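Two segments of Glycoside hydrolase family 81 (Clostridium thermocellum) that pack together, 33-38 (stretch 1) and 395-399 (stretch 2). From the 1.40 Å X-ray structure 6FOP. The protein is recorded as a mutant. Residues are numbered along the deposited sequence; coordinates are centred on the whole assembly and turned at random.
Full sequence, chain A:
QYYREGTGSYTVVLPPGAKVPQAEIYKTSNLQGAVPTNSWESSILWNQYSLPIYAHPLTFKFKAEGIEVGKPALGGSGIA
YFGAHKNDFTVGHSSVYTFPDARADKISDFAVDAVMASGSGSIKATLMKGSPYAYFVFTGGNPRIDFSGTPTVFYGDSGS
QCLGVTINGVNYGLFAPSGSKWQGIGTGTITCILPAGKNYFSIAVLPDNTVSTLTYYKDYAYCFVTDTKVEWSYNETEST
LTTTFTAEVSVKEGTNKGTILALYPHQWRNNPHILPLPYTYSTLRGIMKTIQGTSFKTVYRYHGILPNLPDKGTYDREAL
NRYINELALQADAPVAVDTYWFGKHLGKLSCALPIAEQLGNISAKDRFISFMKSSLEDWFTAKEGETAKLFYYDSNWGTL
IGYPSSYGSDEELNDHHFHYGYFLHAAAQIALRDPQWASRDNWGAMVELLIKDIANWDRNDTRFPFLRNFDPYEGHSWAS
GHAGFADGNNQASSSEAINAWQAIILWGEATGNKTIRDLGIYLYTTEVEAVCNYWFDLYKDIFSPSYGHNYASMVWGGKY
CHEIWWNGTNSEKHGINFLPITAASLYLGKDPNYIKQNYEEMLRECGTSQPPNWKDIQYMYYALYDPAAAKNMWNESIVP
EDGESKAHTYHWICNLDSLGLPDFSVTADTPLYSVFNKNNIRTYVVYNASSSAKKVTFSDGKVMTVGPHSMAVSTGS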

# COMPACT_ATOMS: atom_id res chain seq x y z
N GLY A 33 -19.38 3.88 -11.83
CA GLY A 33 -18.08 3.56 -12.37
C GLY A 33 -17.44 2.36 -11.69
O GLY A 33 -18.05 1.64 -10.91
N ALA A 34 -16.17 2.16 -11.99
CA ALA A 34 -15.47 1.02 -11.44
C ALA A 34 -15.48 1.04 -9.90
O ALA A 34 -15.33 2.10 -9.28
CB ALA A 34 -14.07 0.96 -11.98
N VAL A 35 -15.62 -0.14 -9.33
CA VAL A 35 -15.82 -0.31 -7.89
C VAL A 35 -14.49 -0.44 -7.17
O VAL A 35 -13.70 -1.32 -7.49
CB VAL A 35 -16.68 -1.57 -7.65
CG1 VAL A 35 -16.88 -1.81 -6.17
CG2 VAL A 35 -18.01 -1.45 -8.39
N PRO A 36 -14.20 0.43 -6.18
CA PRO A 36 -12.97 0.25 -5.41
C PRO A 36 -12.88 -1.12 -4.75
O PRO A 36 -13.89 -1.65 -4.25
CB PRO A 36 -13.05 1.36 -4.35
CG PRO A 36 -13.91 2.39 -5.01
CD PRO A 36 -14.94 1.62 -5.75
N THR A 37 -11.67 -1.70 -4.76
CA THR A 37 -11.37 -2.97 -4.10
C THR A 37 -10.04 -2.86 -3.37
O THR A 37 -9.39 -1.80 -3.39
CB THR A 37 -11.27 -4.11 -5.15
OG1 THR A 37 -10.14 -3.90 -6.00
CG2 THR A 37 -12.51 -4.17 -6.02
N ASN A 38 -9.62 -3.94 -2.73
CA ASN A 38 -8.29 -3.99 -2.15
C ASN A 38 -8.06 -2.92 -1.11
O ASN A 38 -7.03 -2.27 -1.07
CB ASN A 38 -7.15 -3.96 -3.20
CG ASN A 38 -7.23 -5.12 -4.15
OD1 ASN A 38 -7.89 -5.06 -5.19
ND2 ASN A 38 -6.50 -6.20 -3.82
N SER A 395 -16.31 -5.83 -16.55
CA SER A 395 -17.03 -4.55 -16.52
C SER A 395 -18.09 -4.49 -15.42
O SER A 395 -18.84 -3.53 -15.33
CB SER A 395 -17.69 -4.27 -17.86
OG SER A 395 -18.62 -5.30 -18.15
N ASN A 396 -18.21 -5.54 -14.62
CA ASN A 396 -19.06 -5.52 -13.43
C ASN A 396 -18.34 -4.74 -12.31
O ASN A 396 -18.85 -3.76 -11.80
CB ASN A 396 -19.36 -6.97 -13.04
CG ASN A 396 -20.33 -7.10 -11.90
OD1 ASN A 396 -21.28 -6.31 -11.78
ND2 ASN A 396 -20.11 -8.10 -11.05
N TRP A 397 -17.13 -5.20 -11.99
CA TRP A 397 -16.27 -4.51 -11.03
C TRP A 397 -15.45 -3.39 -11.67
O TRP A 397 -15.21 -2.35 -11.05
CB TRP A 397 -15.33 -5.51 -10.32
CG TRP A 397 -16.06 -6.44 -9.40
CD1 TRP A 397 -16.75 -7.58 -9.75
CD2 TRP A 397 -16.24 -6.30 -7.99
NE1 TRP A 397 -17.31 -8.16 -8.65
CE2 TRP A 397 -17.02 -7.39 -7.55
CE3 TRP A 397 -15.81 -5.36 -7.05
CZ2 TRP A 397 -17.37 -7.58 -6.21
CZ3 TRP A 397 -16.16 -5.53 -5.73
CH2 TRP A 397 -16.93 -6.63 -5.32
N GLY A 398 -14.95 -3.63 -12.89
CA GLY A 398 -14.03 -2.68 -13.55
C GLY A 398 -12.59 -2.98 -13.18
O GLY A 398 -11.97 -2.31 -12.33
N THR A 399 -12.05 -4.01 -13.83
CA THR A 399 -10.70 -4.50 -13.55
C THR A 399 -10.19 -5.27 -14.74
O THR A 399 -10.97 -5.93 -15.44
CB THR A 399 -10.66 -5.35 -12.24
OG1 THR A 399 -9.32 -5.79 -11.97
CG2 THR A 399 -11.55 -6.56 -12.32
O HOH W 1 -12.81 -2.87 -9.54

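Two loop segments more than 350 residues apart in the sequence meet here over a small area, about 233 Å² counting both sides, and most of the contact belongs to Trp397 and Val35. The contact rests on one direct backbone hydrogen bond, a water and a small apolar cluster.

Trp397 gives up the most surface, 91 Å², and contributes through both its backbone and its ring. Its carbonyl oxygen accepts a hydrogen bond from the amide of Val35; the distance from Val35 N to Trp397 O is 2.8 Å, and the angle at the hydrogen, 169°, is nearly straight. The same oxygen lies 3.4 Å from Ala34 CA, a CA-H...O contact whose bent angle of 123° marks it as the lesser partner. Water 1 adds a third contact to this carbonyl: it lies 2.9 Å from Trp397 O and 2.7 Å from Val35 O, within hydrogen-bonding reach of two acceptors that could not bond to each other directly.

The CA-to-CB bond of Trp397 runs sideways to the other stretch, yet with chi1 at m and chi2 near 81° the end of the side chain comes nearer to it. There the indole meets two methyl groups: Val35 CG1 is 3.8 Å from Trp397 CE3, and Thr37 CG2 is 3.7 Å from the same atom. A large, flat aromatic suits this place because one ring can reach two residues of the other segment. Its polar NE1 is satisfied elsewhere in the structure.

Val35, with 54 Å² covered, points its CB toward the other stretch. In its t rotamer it sets CG1 against the indole, while CG2 approaches the backbone of Asn396, 4.2 Å from Asn396 O. A compact, branched apolar side chain thus fills buried space without leaving a polar group unpaired. The CA-to-CB bond of Thr37 also points toward the other stretch, and the residue combines two chemistries: its methyl lies against the indole, while OG1 donates to Asn38 OD1 at 2.7 Å within its own segment.

Beside this cluster the backbones come close, with Ala34 CA and Gly398 CA 4.5 Å apart. Gly398 suits the position on two counts. At its phi/psi of 89/78 a CB would be jammed against the preceding carbonyl oxygen, and it would also lie 2.5 Å from Ala34 CB, a clash. The small methyl of Ala34 occupies this tight site, with Ala34 CB 3.9 Å from Gly398 O.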